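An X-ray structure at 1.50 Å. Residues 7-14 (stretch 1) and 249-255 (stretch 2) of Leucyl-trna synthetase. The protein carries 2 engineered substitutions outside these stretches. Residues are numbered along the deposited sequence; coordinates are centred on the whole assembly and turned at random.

Stretch 1, residues 7-14: EYTLIKIF
Stretch 2 249-255: NISTGIV

Stretch 1 runs as an extended strand that continues later in the chain, with phi from -113 to -73° and psi from 103 to 157°. Residues 249-255 approach it as a loop, with a type II' beta turn from Ile-250 to Gly-253; the chain is in a strand by Val-255, and the strand continues later in the chain. No hydrogen bond joins the stretches; side-chain packing holds them, burying 257 Å² in total. The CA atoms of Tyr-8 and Ser-251 lie 7.5 Å apart, and those of Leu-10 and Thr-252 8.4 Å.

The main contact is Tyr-8 with the turn. Tyr-8 points toward the loop with chi1 m (-63°) and chi2 82°, so its ring presents a face to Ser-251. Ser-251 CB sits 4.1 Å from the centroid of the Tyr-8 ring, only 6° off the normal, a CH-pi contact. Ser-251 has phi/psi 49/-136 and chi1 t (-167°). Its OG lies over the same face, 3.9 Å from Tyr-8 CG, and is hydrogen-bonded elsewhere in the structure. The small serine side chain fits closely over the ring. Ile-250 (-117/119, chi1 m, chi2 m) meets the phenol end obliquely: its CG2 is 3.5 Å from Tyr-8 OH and 4.1 Å from Tyr-8 CZ.

Leu-10 starts sideways, but chi1 m (-50°) and chi2 t (-175°) bring its end nearer the turn. Leu-10 CD2 lies 3.7 Å from Ser-251 OG and 4.0 Å from Thr-252 CG2. Thr-252 (-95/-8, chi1 p) thus offers a methyl to the leucine, while its OG1 is hydrogen-bonded elsewhere. Gly-253 adopts phi/psi 79/22; positive phi favours glycine.

Further along, Ile-13 and Ile-254 (-132/127) point toward each other's stretch. Both are m, t, and Ile-13 CD1 meets Ile-254 CG2 at 4.5 Å, a looser apolar contact between buried side chains. Thr-9 and Val-255 (-128/142, chi1 m) point away.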

# COMPACT_ATOMS: atom_id res chain seq x y z
N GLU A 7 14.89 6.79 2.79
CA GLU A 7 13.66 7.51 3.07
C GLU A 7 12.62 7.00 2.04
O GLU A 7 12.91 6.87 0.86
CB GLU A 7 13.85 9.02 2.96
CG GLU A 7 12.57 9.79 3.18
CD GLU A 7 12.77 11.28 3.32
OE1 GLU A 7 13.17 11.71 4.42
OE2 GLU A 7 12.52 12.04 2.33
N TYR A 8 11.45 6.65 2.55
CA TYR A 8 10.31 6.22 1.72
C TYR A 8 9.23 7.27 1.85
O TYR A 8 9.14 7.96 2.89
CB TYR A 8 9.77 4.87 2.21
CG TYR A 8 10.75 3.73 2.10
CD1 TYR A 8 11.74 3.54 3.11
CD2 TYR A 8 10.84 2.95 0.97
CE1 TYR A 8 12.66 2.52 2.99
CE2 TYR A 8 11.74 1.92 0.84
CZ TYR A 8 12.69 1.74 1.86
OH TYR A 8 13.55 0.71 1.70
N THR A 9 8.33 7.33 0.85
CA THR A 9 7.13 8.13 0.96
C THR A 9 5.99 7.12 1.12
O THR A 9 5.92 6.18 0.37
CB THR A 9 6.88 9.03 -0.25
OG1 THR A 9 8.00 9.87 -0.47
CG2 THR A 9 5.66 9.91 -0.01
N LEU A 10 5.31 7.22 2.23
CA LEU A 10 4.08 6.44 2.45
C LEU A 10 2.89 7.24 1.95
O LEU A 10 2.72 8.40 2.26
CB LEU A 10 3.90 6.08 3.93
CG LEU A 10 5.09 5.46 4.65
CD1 LEU A 10 4.68 5.06 6.05
CD2 LEU A 10 5.68 4.31 3.87
N ILE A 11 2.07 6.57 1.14
CA ILE A 11 0.85 7.16 0.58
C ILE A 11 -0.33 6.49 1.25
O ILE A 11 -0.34 5.28 1.42
CB ILE A 11 0.84 6.98 -0.95
CG1 ILE A 11 2.06 7.74 -1.57
CG2 ILE A 11 -0.46 7.48 -1.57
CD1 ILE A 11 2.25 7.55 -3.05
N LYS A 12 -1.31 7.33 1.63
CA LYS A 12 -2.57 6.82 2.21
C LYS A 12 -3.42 6.19 1.12
O LYS A 12 -3.81 6.86 0.20
CB LYS A 12 -3.32 7.92 2.90
CG LYS A 12 -2.66 8.36 4.20
CD LYS A 12 -3.26 9.61 4.76
CE LYS A 12 -2.64 10.11 6.04
NZ LYS A 12 -3.28 11.38 6.40
N ILE A 13 -3.58 4.89 1.22
CA ILE A 13 -4.34 4.14 0.24
C ILE A 13 -5.66 3.74 0.94
O ILE A 13 -5.72 2.82 1.71
CB ILE A 13 -3.56 2.91 -0.31
CG1 ILE A 13 -2.32 3.35 -1.09
CG2 ILE A 13 -4.43 2.06 -1.22
CD1 ILE A 13 -1.44 2.21 -1.54
N PHE A 14 -6.73 4.47 0.60
CA PHE A 14 -7.99 4.31 1.30
C PHE A 14 -8.75 3.13 0.68
O PHE A 14 -8.64 2.86 -0.52
CB PHE A 14 -8.84 5.58 1.07
CG PHE A 14 -8.25 6.83 1.67
CD1 PHE A 14 -8.46 7.15 3.00
CD2 PHE A 14 -7.48 7.68 0.91
CE1 PHE A 14 -7.87 8.28 3.56
CE2 PHE A 14 -6.90 8.82 1.46
CZ PHE A 14 -7.08 9.11 2.78
N ASN A 249 10.81 -7.34 5.06
CA ASN A 249 11.74 -6.54 5.82
C ASN A 249 11.95 -5.12 5.27
O ASN A 249 12.72 -4.37 5.85
CB ASN A 249 13.07 -7.27 6.03
CG ASN A 249 13.81 -7.57 4.73
OD1 ASN A 249 13.21 -7.68 3.67
ND2 ASN A 249 15.10 -7.75 4.82
N ILE A 250 11.17 -4.71 4.26
CA ILE A 250 11.32 -3.40 3.65
C ILE A 250 10.02 -2.61 3.89
O ILE A 250 8.91 -3.07 3.46
CB ILE A 250 11.58 -3.53 2.14
CG1 ILE A 250 12.92 -4.26 1.86
CG2 ILE A 250 11.49 -2.17 1.45
CD1 ILE A 250 14.07 -3.54 2.42
N SER A 251 10.13 -1.49 4.58
CA SER A 251 9.03 -0.55 4.78
C SER A 251 7.75 -1.28 5.25
O SER A 251 7.77 -2.13 6.11
CB SER A 251 8.85 0.27 3.51
OG SER A 251 8.02 1.39 3.70
N THR A 252 6.60 -0.89 4.64
CA THR A 252 5.31 -1.42 5.09
C THR A 252 4.77 -2.65 4.35
O THR A 252 3.73 -3.19 4.79
CB THR A 252 4.21 -0.33 4.86
OG1 THR A 252 4.20 0.02 3.48
CG2 THR A 252 4.51 0.91 5.64
N GLY A 253 5.42 -3.04 3.26
CA GLY A 253 5.14 -4.29 2.59
C GLY A 253 3.86 -4.09 1.75
O GLY A 253 3.31 -5.09 1.33
N ILE A 254 3.53 -2.85 1.43
CA ILE A 254 2.37 -2.54 0.51
C ILE A 254 2.94 -1.54 -0.47
O ILE A 254 3.53 -0.52 -0.06
CB ILE A 254 1.23 -1.90 1.29
CG1 ILE A 254 0.75 -2.89 2.35
CG2 ILE A 254 0.08 -1.58 0.29
CD1 ILE A 254 0.07 -2.31 3.57
N VAL A 255 2.80 -1.81 -1.76
CA VAL A 255 3.29 -0.89 -2.73
C VAL A 255 2.27 -0.48 -3.79
O VAL A 255 1.52 -1.31 -4.26
CB VAL A 255 4.56 -1.41 -3.39
CG1 VAL A 255 5.67 -1.61 -2.33
CG2 VAL A 255 4.34 -2.68 -4.12